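Local coordinates for protein phospholipase A1 (Streptomyces albidoflavus, PDB 4HYQ) that probably hydrolyses the ester bond at the sn-1 position of glycerophospholipids, releasing a fatty acid, as a lipase of the GDSL/SGNH hydrolase family, at residues G4-G9 with D49-S54; T31-P36 with P219-Q224; S71-V76 with P133-V138; S123-V128 with K177-H182; L140-F145 with D169-V174. All coordinates share one frame; numbering follows the deposited sequence.

Contact 1 (G4-G9 with D49-S54); sequences GYVALG and DFVACS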
# COMPACT_ATOMS: atom_id res chain seq x y z
N GLY A 4 0.20 -18.96 11.89
CA GLY A 4 0.62 -18.59 10.56
C GLY A 4 0.50 -17.11 10.28
O GLY A 4 -0.31 -16.40 10.89
N TYR A 5 1.33 -16.65 9.36
CA TYR A 5 1.31 -15.25 8.94
C TYR A 5 0.85 -15.25 7.49
O TYR A 5 1.40 -15.98 6.66
CB TYR A 5 2.71 -14.65 9.06
CG TYR A 5 2.88 -13.29 8.39
CD1 TYR A 5 1.85 -12.35 8.39
CD2 TYR A 5 4.09 -12.95 7.78
CE1 TYR A 5 2.02 -11.09 7.80
CE2 TYR A 5 4.27 -11.68 7.20
CZ TYR A 5 3.24 -10.77 7.22
OH TYR A 5 3.46 -9.53 6.67
N VAL A 6 -0.19 -14.47 7.20
CA VAL A 6 -0.68 -14.35 5.83
C VAL A 6 -0.54 -12.88 5.44
O VAL A 6 -1.04 -12.00 6.13
CB VAL A 6 -2.16 -14.80 5.70
CG1 VAL A 6 -2.66 -14.61 4.27
CG2 VAL A 6 -2.29 -16.29 6.07
N ALA A 7 0.17 -12.63 4.34
CA ALA A 7 0.39 -11.26 3.85
C ALA A 7 -0.45 -11.01 2.59
O ALA A 7 -0.19 -11.58 1.52
CB ALA A 7 1.88 -11.04 3.56
N LEU A 8 -1.44 -10.15 2.74
CA LEU A 8 -2.39 -9.81 1.68
C LEU A 8 -2.15 -8.43 1.10
O LEU A 8 -1.47 -7.60 1.69
CB LEU A 8 -3.81 -9.76 2.25
CG LEU A 8 -4.31 -10.93 3.10
CD1 LEU A 8 -5.63 -10.55 3.80
CD2 LEU A 8 -4.51 -12.14 2.19
N GLY A 9 -2.74 -8.18 -0.06
CA GLY A 9 -2.65 -6.84 -0.58
C GLY A 9 -2.23 -6.60 -2.00
O GLY A 9 -2.26 -7.49 -2.86
N ASP A 49 2.40 -17.33 4.19
CA ASP A 49 1.79 -17.34 2.87
C ASP A 49 1.74 -15.90 2.39
O ASP A 49 1.03 -15.07 2.94
CB ASP A 49 0.40 -17.95 2.92
CG ASP A 49 0.44 -19.42 3.26
OD1 ASP A 49 1.00 -20.20 2.47
OD2 ASP A 49 -0.08 -19.79 4.33
N PHE A 50 2.51 -15.63 1.34
CA PHE A 50 2.65 -14.29 0.76
C PHE A 50 1.82 -14.29 -0.51
O PHE A 50 2.24 -14.86 -1.53
CB PHE A 50 4.14 -14.09 0.46
CG PHE A 50 4.55 -12.67 0.17
CD1 PHE A 50 3.64 -11.62 0.18
CD2 PHE A 50 5.88 -12.40 -0.12
CE1 PHE A 50 4.07 -10.31 -0.10
CE2 PHE A 50 6.31 -11.10 -0.40
CZ PHE A 50 5.41 -10.06 -0.39
N VAL A 51 0.63 -13.68 -0.46
CA VAL A 51 -0.24 -13.67 -1.63
C VAL A 51 -0.58 -12.29 -2.21
O VAL A 51 -1.44 -12.19 -3.10
CB VAL A 51 -1.54 -14.46 -1.35
CG1 VAL A 51 -1.20 -15.93 -1.18
CG2 VAL A 51 -2.24 -13.92 -0.09
N ALA A 52 0.10 -11.26 -1.72
CA ALA A 52 -0.10 -9.90 -2.23
C ALA A 52 0.22 -9.89 -3.73
O ALA A 52 1.08 -10.65 -4.20
CB ALA A 52 0.82 -8.92 -1.48
N CYS A 53 -0.44 -9.01 -4.48
CA CYS A 53 -0.25 -8.97 -5.92
C CYS A 53 -0.32 -7.56 -6.48
O CYS A 53 -1.26 -6.82 -6.20
CB CYS A 53 -1.31 -9.87 -6.58
SG CYS A 53 -1.05 -10.16 -8.37
N SER A 54 0.69 -7.18 -7.27
CA SER A 54 0.70 -5.85 -7.87
C SER A 54 -0.59 -5.64 -8.65
O SER A 54 -1.01 -6.51 -9.41
CB SER A 54 1.90 -5.72 -8.83
OG SER A 54 1.90 -4.45 -9.46
O HOH W 1 0.26 -18.83 6.87
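F50 holds CG anti to its backbone N (chi1 -166°), which carries its ring to A7, while V51 sets CG2 between its backbone N and carbonyl carbon, where it meets L8. The setting is the parallel sheet of the SGNH-hydrolase alpha/beta/alpha fold: strand 4-9, which leads into the family's GDS signature beginning at G9, runs beside 47-50, one of the two edge strands. D49 N donates to Y5 O at 3.0 Å. A7 N donates to D49 O (2.9 Å, 169° at the hydrogen), and V51 N reaches A7 O at 3.0 Å, continuing the ladder past the strand end. On one face of the sheet A7 CB touches F50 CD1 at 3.9 Å, obliquely to the ring, and P36 of helix 35-43 packs on both. On the face of V6, L8 CD2 and V51 CG2 lie side by side, 3.7 Å apart. A water donates to both Y5 O and D49 OD2, 2.7 Å from the latter. At the backbone angles of G9 a CB would collide with the carbonyl O of L8, which calls for glycine. C53, disulfide-bonded to C28, donates its N to G9 O at 2.9 Å, standing 37° above the carbonyl plane.

Contact 2 (T31-P36 with P219-Q224); sequences TPKAYP and PTAAGQ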
# COMPACT_ATOMS: atom_id res chain seq x y z
N THR A 31 8.50 -9.99 -3.75
CA THR A 31 9.94 -10.07 -3.59
C THR A 31 10.32 -10.28 -2.13
O THR A 31 9.59 -9.87 -1.22
CB THR A 31 10.65 -8.77 -4.10
OG1 THR A 31 11.95 -8.66 -3.49
CG2 THR A 31 9.84 -7.52 -3.77
N PRO A 32 11.46 -10.95 -1.88
CA PRO A 32 11.92 -11.19 -0.51
C PRO A 32 12.36 -9.91 0.17
O PRO A 32 12.64 -9.89 1.37
CB PRO A 32 13.06 -12.19 -0.69
CG PRO A 32 13.60 -11.85 -2.05
CD PRO A 32 12.33 -11.65 -2.85
N LYS A 33 12.41 -8.82 -0.60
CA LYS A 33 12.79 -7.52 -0.07
C LYS A 33 11.57 -6.74 0.43
O LYS A 33 11.72 -5.65 0.99
CB LYS A 33 13.55 -6.71 -1.13
CG LYS A 33 14.85 -7.39 -1.56
CD LYS A 33 15.77 -6.43 -2.31
CE LYS A 33 17.18 -6.97 -2.35
NZ LYS A 33 18.12 -5.92 -2.84
N ALA A 34 10.38 -7.30 0.24
CA ALA A 34 9.14 -6.66 0.69
C ALA A 34 9.00 -6.88 2.20
O ALA A 34 9.46 -7.90 2.72
CB ALA A 34 7.94 -7.28 -0.03
N TYR A 35 8.33 -5.96 2.90
CA TYR A 35 8.20 -6.10 4.35
C TYR A 35 7.63 -7.43 4.88
O TYR A 35 8.08 -7.90 5.92
CB TYR A 35 7.42 -4.88 4.94
CG TYR A 35 5.93 -4.88 4.73
CD1 TYR A 35 5.08 -5.62 5.58
CD2 TYR A 35 5.35 -4.18 3.67
CE1 TYR A 35 3.71 -5.66 5.37
CE2 TYR A 35 3.97 -4.21 3.45
CZ TYR A 35 3.16 -4.96 4.31
OH TYR A 35 1.82 -5.05 4.07
N PRO A 36 6.67 -8.07 4.18
CA PRO A 36 6.18 -9.34 4.74
C PRO A 36 7.26 -10.41 4.78
O PRO A 36 7.38 -11.18 5.75
CB PRO A 36 5.04 -9.74 3.80
CG PRO A 36 4.60 -8.43 3.19
CD PRO A 36 5.91 -7.72 2.96
N PRO A 219 7.67 2.21 -2.94
CA PRO A 219 8.80 2.20 -2.01
C PRO A 219 10.04 1.53 -2.61
O PRO A 219 9.93 0.54 -3.35
CB PRO A 219 8.27 1.41 -0.82
CG PRO A 219 6.76 1.58 -0.92
CD PRO A 219 6.55 1.42 -2.40
N THR A 220 11.21 2.08 -2.30
CA THR A 220 12.46 1.49 -2.74
C THR A 220 12.73 0.39 -1.73
O THR A 220 11.95 0.20 -0.79
CB THR A 220 13.61 2.49 -2.63
OG1 THR A 220 13.66 3.00 -1.29
CG2 THR A 220 13.39 3.65 -3.58
N ALA A 221 13.83 -0.34 -1.91
CA ALA A 221 14.17 -1.39 -0.95
C ALA A 221 14.36 -0.75 0.44
O ALA A 221 14.00 -1.34 1.46
CB ALA A 221 15.44 -2.11 -1.38
N ALA A 222 14.91 0.46 0.46
CA ALA A 222 15.12 1.16 1.73
C ALA A 222 13.78 1.52 2.36
O ALA A 222 13.62 1.47 3.58
CB ALA A 222 15.95 2.43 1.52
N GLY A 223 12.81 1.88 1.52
CA GLY A 223 11.49 2.22 2.02
C GLY A 223 10.81 1.01 2.64
O GLY A 223 10.09 1.13 3.63
N GLN A 224 11.02 -0.16 2.05
CA GLN A 224 10.43 -1.38 2.59
C GLN A 224 11.06 -1.79 3.91
O GLN A 224 10.36 -2.16 4.84
CB GLN A 224 10.58 -2.55 1.61
CG GLN A 224 9.64 -2.52 0.43
CD GLN A 224 8.20 -2.79 0.81
OE1 GLN A 224 7.91 -3.43 1.83
NE2 GLN A 224 7.27 -2.33 -0.02
O HOH W 2 14.02 -4.20 1.43
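The amide of Q224 lies nearly in the plane of the Y35 ring, the two planes 7° apart, with OE1 at the ring's edge, 3.2 Å from Y35 CD2. The same OE1 accepts from Y35 N at 2.8 Å with 153° at the hydrogen, the donor tilted 35° from the carbonyl plane. Y35 opens helix 35-43, directly after its N-cap residue A34, and this side chain from helix 221-235 supplies an acceptor for a first-turn N-H. A bend at the second torsion of Q224 folds the amide back toward Y35, while Q224 CB rests 3.4 Å from K33 O. That carbonyl is joined to the second helix by a water, which donates to K33 O (2.8 Å) and A221 O (2.9 Å). Each segment is fixed from within: T31 OG1 accepts from K33 N in an ST turn, and T220 OG1 caps its helix by accepting from G223 N at 3.1 Å. A leucine in place of Q224 would probably leave Y35 N without its acceptor and Y12 O without the donor NE2. The Q224 amide links two helix starts and reaches Y12 O, while Y35 OH separately bonds S13 OG; Y12 and S13 directly follow the GDS signature.

Contact 3 (S71-V76 with P133-V138); sequences SSTSLV and PSANVV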
# COMPACT_ATOMS: atom_id res chain seq x y z
N SER A 71 -8.15 -20.90 10.93
CA SER A 71 -8.17 -20.78 12.38
C SER A 71 -6.78 -20.76 13.03
O SER A 71 -6.64 -20.35 14.18
CB SER A 71 -9.02 -21.89 12.99
OG SER A 71 -8.45 -23.16 12.77
N SER A 72 -5.76 -21.20 12.30
CA SER A 72 -4.42 -21.20 12.87
C SER A 72 -3.63 -19.94 12.51
O SER A 72 -2.50 -19.77 12.94
CB SER A 72 -3.63 -22.44 12.41
OG SER A 72 -3.41 -22.40 11.02
N THR A 73 -4.24 -19.05 11.73
CA THR A 73 -3.56 -17.81 11.35
C THR A 73 -3.49 -16.90 12.57
O THR A 73 -4.50 -16.68 13.24
CB THR A 73 -4.34 -17.08 10.25
OG1 THR A 73 -4.52 -17.96 9.12
CG2 THR A 73 -3.58 -15.82 9.81
N SER A 74 -2.30 -16.39 12.88
CA SER A 74 -2.15 -15.50 14.02
C SER A 74 -1.84 -14.05 13.62
O SER A 74 -1.99 -13.15 14.44
CB SER A 74 -1.06 -16.01 14.96
OG SER A 74 0.22 -15.98 14.34
N LEU A 75 -1.41 -13.85 12.38
CA LEU A 75 -1.06 -12.50 11.92
C LEU A 75 -1.45 -12.33 10.46
O LEU A 75 -1.21 -13.23 9.64
CB LEU A 75 0.45 -12.25 12.07
CG LEU A 75 0.98 -10.88 11.59
CD1 LEU A 75 0.36 -9.76 12.43
CD2 LEU A 75 2.51 -10.83 11.70
N VAL A 76 -2.06 -11.19 10.15
CA VAL A 76 -2.44 -10.86 8.79
C VAL A 76 -2.02 -9.41 8.53
O VAL A 76 -2.27 -8.54 9.37
CB VAL A 76 -3.97 -10.96 8.55
CG1 VAL A 76 -4.32 -10.46 7.13
CG2 VAL A 76 -4.46 -12.40 8.71
N PRO A 133 -10.47 -15.99 12.46
CA PRO A 133 -11.01 -15.43 13.70
C PRO A 133 -10.02 -14.94 14.75
O PRO A 133 -10.27 -13.94 15.43
CB PRO A 133 -11.87 -16.57 14.26
CG PRO A 133 -12.17 -17.43 13.08
CD PRO A 133 -10.89 -17.39 12.28
N SER A 134 -8.90 -15.63 14.90
CA SER A 134 -7.95 -15.29 15.93
C SER A 134 -6.77 -14.41 15.55
O SER A 134 -6.00 -14.01 16.41
CB SER A 134 -7.41 -16.57 16.56
OG SER A 134 -8.48 -17.39 16.99
N ALA A 135 -6.63 -14.09 14.27
CA ALA A 135 -5.47 -13.31 13.87
C ALA A 135 -5.46 -11.84 14.23
O ALA A 135 -6.50 -11.18 14.25
CB ALA A 135 -5.26 -13.45 12.35
N ASN A 136 -4.26 -11.34 14.51
CA ASN A 136 -4.07 -9.92 14.76
C ASN A 136 -3.98 -9.44 13.30
O ASN A 136 -3.21 -10.00 12.53
CB ASN A 136 -2.76 -9.67 15.50
CG ASN A 136 -2.44 -8.20 15.63
OD1 ASN A 136 -3.32 -7.38 15.83
ND2 ASN A 136 -1.16 -7.86 15.51
N VAL A 137 -4.77 -8.44 12.94
CA VAL A 137 -4.77 -7.92 11.57
C VAL A 137 -4.22 -6.51 11.56
O VAL A 137 -4.70 -5.64 12.30
CB VAL A 137 -6.19 -7.90 10.98
CG1 VAL A 137 -6.17 -7.39 9.54
CG2 VAL A 137 -6.80 -9.31 11.01
N VAL A 138 -3.18 -6.30 10.77
CA VAL A 138 -2.55 -4.99 10.66
C VAL A 138 -2.82 -4.45 9.26
O VAL A 138 -2.40 -5.07 8.26
CB VAL A 138 -1.02 -5.10 10.87
CG1 VAL A 138 -0.37 -3.73 10.75
CG2 VAL A 138 -0.72 -5.72 12.23
O HOH W 3 -9.09 -19.33 15.39
O HOH W 4 -7.23 -17.11 12.87
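Strands 73-76 and 136-138 run parallel, their axes 4.8 Å apart at closest approach and inclined 14°, with L75 paired to N136 and V76 to V137. V76 sits between two bonds to the other strand: its N donates to N136 O (2.9 Å) and its O accepts from V138 N (2.8 Å). One step earlier N136 N donates to S74 O at 2.9 Å, but from 54° above the carbonyl plane, where S74 departs from extended geometry (psi -17°). Before that, water takes over: one molecule donates to T73 O and accepts from S134 N, and another joins S71 O to S134 OG. Among the side chains, A135 CB lies 3.9 Å from both T73 CG2 and V76 CG2, and V76 CB packs on V137 CG2. On the other face L75 and N136, each with CG anti to its backbone N, lie side by side; L75 CD1 stands 3.9 Å from N136 ND2 and 4.2 Å from V138 CG2. The polar bonds of ND2 lie outside this pair: it donates to K235 O and A236 O at the C-terminus. The chemistry thus grades from direct backbone bonds to water-mediated pairing at the N-terminal ends of the strands.

Contact 4 (S123-V128 with K177-H182); sequences SVYSQV and KRAADH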
# COMPACT_ATOMS: atom_id res chain seq x y z
N SER A 123 -16.24 -4.94 3.43
CA SER A 123 -16.44 -6.28 2.88
C SER A 123 -15.15 -7.12 2.99
O SER A 123 -15.19 -8.28 3.39
CB SER A 123 -16.89 -6.16 1.42
OG SER A 123 -17.03 -7.44 0.83
N VAL A 124 -14.02 -6.53 2.62
CA VAL A 124 -12.76 -7.26 2.71
C VAL A 124 -12.39 -7.52 4.17
O VAL A 124 -12.05 -8.65 4.54
CB VAL A 124 -11.59 -6.48 2.04
CG1 VAL A 124 -10.27 -7.19 2.28
CG2 VAL A 124 -11.85 -6.36 0.55
N TYR A 125 -12.48 -6.48 5.00
CA TYR A 125 -12.09 -6.62 6.41
C TYR A 125 -12.97 -7.64 7.13
O TYR A 125 -12.48 -8.44 7.92
CB TYR A 125 -12.18 -5.26 7.13
CG TYR A 125 -11.18 -4.19 6.69
CD1 TYR A 125 -10.41 -4.33 5.52
CD2 TYR A 125 -11.04 -3.01 7.42
CE1 TYR A 125 -9.54 -3.30 5.09
CE2 TYR A 125 -10.18 -1.98 7.00
CZ TYR A 125 -9.45 -2.13 5.84
OH TYR A 125 -8.67 -1.07 5.42
N SER A 126 -14.27 -7.64 6.86
CA SER A 126 -15.15 -8.60 7.51
C SER A 126 -14.87 -10.04 7.09
O SER A 126 -14.91 -10.94 7.93
CB SER A 126 -16.61 -8.25 7.22
OG SER A 126 -16.97 -7.09 7.95
N GLN A 127 -14.59 -10.25 5.81
CA GLN A 127 -14.30 -11.60 5.33
C GLN A 127 -12.97 -12.12 5.85
O GLN A 127 -12.81 -13.31 6.08
CB GLN A 127 -14.32 -11.66 3.80
CG GLN A 127 -15.71 -11.51 3.19
CD GLN A 127 -16.69 -12.58 3.67
OE1 GLN A 127 -16.36 -13.78 3.71
NE2 GLN A 127 -17.90 -12.16 4.01
N VAL A 128 -11.99 -11.23 6.02
CA VAL A 128 -10.70 -11.65 6.55
C VAL A 128 -10.92 -12.20 7.96
O VAL A 128 -10.41 -13.27 8.31
CB VAL A 128 -9.71 -10.46 6.62
CG1 VAL A 128 -8.53 -10.81 7.51
CG2 VAL A 128 -9.22 -10.12 5.21
N LYS A 177 -9.94 4.71 9.75
CA LYS A 177 -11.23 4.63 10.42
C LYS A 177 -11.85 3.25 10.24
O LYS A 177 -12.40 2.69 11.19
CB LYS A 177 -12.17 5.71 9.89
CG LYS A 177 -11.74 7.10 10.31
CD LYS A 177 -12.58 8.18 9.64
CE LYS A 177 -12.20 9.56 10.16
NZ LYS A 177 -13.05 10.62 9.55
N ARG A 178 -11.76 2.69 9.03
CA ARG A 178 -12.33 1.37 8.82
C ARG A 178 -11.58 0.32 9.64
O ARG A 178 -12.19 -0.58 10.20
CB ARG A 178 -12.29 1.01 7.33
CG ARG A 178 -13.50 0.21 6.86
CD ARG A 178 -14.65 1.13 6.40
NE ARG A 178 -14.97 2.18 7.37
CZ ARG A 178 -15.69 2.01 8.47
NH1 ARG A 178 -16.19 0.81 8.78
NH2 ARG A 178 -15.91 3.04 9.28
N ALA A 179 -10.25 0.44 9.71
CA ALA A 179 -9.48 -0.52 10.49
C ALA A 179 -9.87 -0.47 11.97
O ALA A 179 -10.10 -1.50 12.58
CB ALA A 179 -7.98 -0.24 10.34
N ALA A 180 -9.98 0.73 12.53
CA ALA A 180 -10.34 0.86 13.95
C ALA A 180 -11.72 0.25 14.21
O ALA A 180 -11.94 -0.39 15.24
CB ALA A 180 -10.33 2.34 14.36
N ASP A 181 -12.63 0.46 13.27
CA ASP A 181 -13.99 -0.07 13.36
C ASP A 181 -14.03 -1.59 13.49
O ASP A 181 -14.97 -2.14 14.06
CB ASP A 181 -14.78 0.34 12.12
CG ASP A 181 -15.93 1.25 12.44
OD1 ASP A 181 -15.69 2.29 13.11
OD2 ASP A 181 -17.06 0.93 12.03
N HIS A 182 -13.02 -2.26 12.93
CA HIS A 182 -12.93 -3.72 12.97
C HIS A 182 -11.94 -4.21 14.03
O HIS A 182 -11.68 -5.41 14.12
CB HIS A 182 -12.51 -4.26 11.59
CG HIS A 182 -13.54 -4.10 10.51
ND1 HIS A 182 -14.29 -5.16 10.03
CD2 HIS A 182 -13.95 -3.01 9.81
CE1 HIS A 182 -15.10 -4.72 9.08
NE2 HIS A 182 -14.91 -3.42 8.93
O HOH W 5 -13.97 -7.72 10.94
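Ring contacts dominate the meeting of Y125 with H182. Y125 CB stands over the face of the imidazole, 3.5 Å from its centroid and 10° off the ring normal, a CH-pi contact. The phenol ring beyond it turns its edge to the same imidazole, the planes at 77° and the centroids 5.4 Å apart, which makes an edge-to-face pair. H182 reaches this position with CG anti to its carbonyl carbon (chi1 -69°), beneath the tyrosine methylene.

Apolar and van der Waals contacts continue along the same edge of the phenol, one atom farther out: Y125 CE2 lies 3.7 Å from R178 CB and 3.6 Å from A179 N, the latter at the ring's edge. S126 OG closely approaches the carbon H182 CE1, at 3.2 Å in the imidazole plane, but its polar bond is to D122 O.

Among the polar contacts, a water sits 2.7 Å from H182 ND1 and bonds Y125 O only weakly. H182 NE2 bonds D122 OD1, so two of the ring's edge positions help fix its rotation. R178, bent at its second and third torsions, folds back to form a salt bridge from NH1 to the same D122 OD1, and R178 NH1 also makes a long salt bridge, a weak hydrogen bond, to D181 OD2 at 3.4 Å.

Helices 117-131 and 158-181 here pack against each other in one helical layer of the three-layer alpha/beta/alpha fold, as helices of successive beta-alpha-beta crossovers flanking strand 136-140.

Contact 5 (L140-F145 with D169-V174); sequences LGYPRF and DLLNSV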
# COMPACT_ATOMS: atom_id res chain seq x y z
N LEU A 140 -1.95 -1.59 6.78
CA LEU A 140 -0.99 -0.51 6.65
C LEU A 140 -1.50 0.49 5.62
O LEU A 140 -2.07 0.10 4.60
CB LEU A 140 0.39 -1.05 6.24
CG LEU A 140 1.07 -1.94 7.29
CD1 LEU A 140 0.58 -3.37 7.12
CD2 LEU A 140 2.59 -1.90 7.14
N GLY A 141 -1.31 1.77 5.91
CA GLY A 141 -1.76 2.81 5.00
C GLY A 141 -0.74 3.03 3.90
O GLY A 141 0.21 2.24 3.75
N TYR A 142 -0.92 4.10 3.14
CA TYR A 142 -0.01 4.43 2.04
C TYR A 142 0.80 5.67 2.39
O TYR A 142 0.43 6.44 3.27
CB TYR A 142 -0.80 4.70 0.77
CG TYR A 142 -1.58 3.49 0.27
CD1 TYR A 142 -2.93 3.33 0.58
CD2 TYR A 142 -0.96 2.53 -0.51
CE1 TYR A 142 -3.65 2.25 0.10
CE2 TYR A 142 -1.67 1.42 -1.00
CZ TYR A 142 -3.02 1.30 -0.69
OH TYR A 142 -3.75 0.26 -1.22
N PRO A 143 1.94 5.87 1.71
CA PRO A 143 2.73 7.06 2.02
C PRO A 143 2.18 8.25 1.25
O PRO A 143 1.38 8.10 0.32
CB PRO A 143 4.12 6.68 1.52
CG PRO A 143 3.79 5.86 0.27
CD PRO A 143 2.65 4.98 0.76
N ARG A 144 2.59 9.45 1.67
CA ARG A 144 2.24 10.66 0.94
C ARG A 144 3.33 10.57 -0.13
O ARG A 144 4.42 10.09 0.16
CB ARG A 144 2.48 11.90 1.79
CG ARG A 144 1.32 12.30 2.65
CD ARG A 144 1.70 13.54 3.43
NE ARG A 144 0.54 14.19 4.03
CZ ARG A 144 0.60 15.26 4.81
NH1 ARG A 144 1.78 15.80 5.10
NH2 ARG A 144 -0.51 15.78 5.31
N PHE A 145 3.05 11.02 -1.34
CA PHE A 145 4.05 10.88 -2.40
C PHE A 145 5.10 11.99 -2.46
O PHE A 145 6.25 11.74 -2.83
CB PHE A 145 3.38 10.79 -3.77
CG PHE A 145 2.63 9.50 -4.02
CD1 PHE A 145 2.82 8.38 -3.21
CD2 PHE A 145 1.76 9.40 -5.11
CE1 PHE A 145 2.15 7.18 -3.48
CE2 PHE A 145 1.09 8.21 -5.39
CZ PHE A 145 1.29 7.09 -4.57
N ASP A 169 -3.99 11.62 1.93
CA ASP A 169 -4.49 11.89 3.28
C ASP A 169 -5.91 11.37 3.46
O ASP A 169 -6.23 10.72 4.47
CB ASP A 169 -4.45 13.39 3.58
CG ASP A 169 -3.04 13.90 3.79
OD1 ASP A 169 -2.10 13.09 3.94
OD2 ASP A 169 -2.85 15.14 3.81
N LEU A 170 -6.77 11.65 2.49
CA LEU A 170 -8.16 11.21 2.55
C LEU A 170 -8.26 9.69 2.51
O LEU A 170 -9.05 9.08 3.25
CB LEU A 170 -8.96 11.81 1.38
CG LEU A 170 -10.44 11.43 1.31
CD1 LEU A 170 -11.19 12.09 2.46
CD2 LEU A 170 -11.03 11.87 -0.03
N LEU A 171 -7.46 9.06 1.65
CA LEU A 171 -7.47 7.61 1.55
C LEU A 171 -7.03 7.00 2.88
O LEU A 171 -7.68 6.08 3.38
CB LEU A 171 -6.52 7.14 0.42
CG LEU A 171 -6.30 5.64 0.21
CD1 LEU A 171 -7.63 4.95 -0.10
CD2 LEU A 171 -5.31 5.44 -0.96
N ASN A 172 -5.95 7.52 3.45
CA ASN A 172 -5.45 6.99 4.72
C ASN A 172 -6.44 7.23 5.85
O ASN A 172 -6.54 6.43 6.78
CB ASN A 172 -4.10 7.60 5.06
CG ASN A 172 -2.98 7.04 4.21
OD1 ASN A 172 -3.03 5.87 3.79
ND2 ASN A 172 -1.95 7.84 3.97
N SER A 173 -7.19 8.32 5.76
CA SER A 173 -8.18 8.63 6.79
C SER A 173 -9.29 7.57 6.75
O SER A 173 -9.70 7.04 7.79
CB SER A 173 -8.76 10.03 6.56
OG SER A 173 -9.82 10.28 7.47
N VAL A 174 -9.76 7.25 5.55
CA VAL A 174 -10.81 6.25 5.38
C VAL A 174 -10.33 4.89 5.86
O VAL A 174 -11.05 4.16 6.55
CB VAL A 174 -11.26 6.13 3.91
CG1 VAL A 174 -12.10 4.88 3.71
CG2 VAL A 174 -12.08 7.36 3.52
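The amide of N172 faces the backbone of Y142 like a second peptide: OD1 accepts from Y142 N at 2.8 Å along an almost straight N-H, while ND2 donates to Y142 O, also at 2.8 Å. In the alpha/beta/alpha fold this couples the loop that follows sheet strand 136-140 to helix 158-181 of a flanking layer. With CG anti to the carbonyl carbon (chi1 -75°), N172 directs its amide at both groups at once, satisfying two buried backbone atoms. OD1 also lies 3.5 Å from G141 CA, where any side-chain carbon would collide with it, so the position suits glycine. Y142 sends its ring past L171, whose CD2 touches Y142 CD1 at 3.5 Å, obliquely to the ring. Beyond that contact, Y142 OH hydrogen-bonds D10 OD2 and G82 N, placing the tyrosine next to the GDS signature; a bound pentaethylene glycol, probably from crystallisation, approaches its side chain to about 4 Å.

Farther along the loop, R144 is extended from CG to NE and grips D169 side-on, with one nitrogen to each oxygen. Guanidinium and carboxylate planes are twisted 39° apart, so the grip is not flat. An alanine in place of D169 would probably leave the R144 guanidinium without its carboxylate mate and less restrained in its rotation. R144 NE meets the syn lone pair of D169 OD1 at 2.9 Å, whereas NH2 reaches OD2, likewise at 2.9 Å, from 23° outside the carboxylate plane.

Contacts 1 and 3 lie in one sheet, their inner strands joined where G4 O lies 2.8 Å from S74 N. Contact 2 covers one face of it, A7 CB meeting P36 CB at 3.4 Å; contact 4 lies against the other, V128 CG1 standing 4.2 Å from V76 CG1. Contacts 4 and 5 use the same helix, 158-181, with centres about 16 Å apart. Contacts 2 and 5 are about 18 Å apart between centres yet touch through Y35 OH and L140 CD1 (3.7 Å). Three contacts converge on or beside the GDS signature, the probable active-site region in this family: contact 1 leads into it, contact 2 bonds Y12 and S13 just after it, and contact 5 reaches D10.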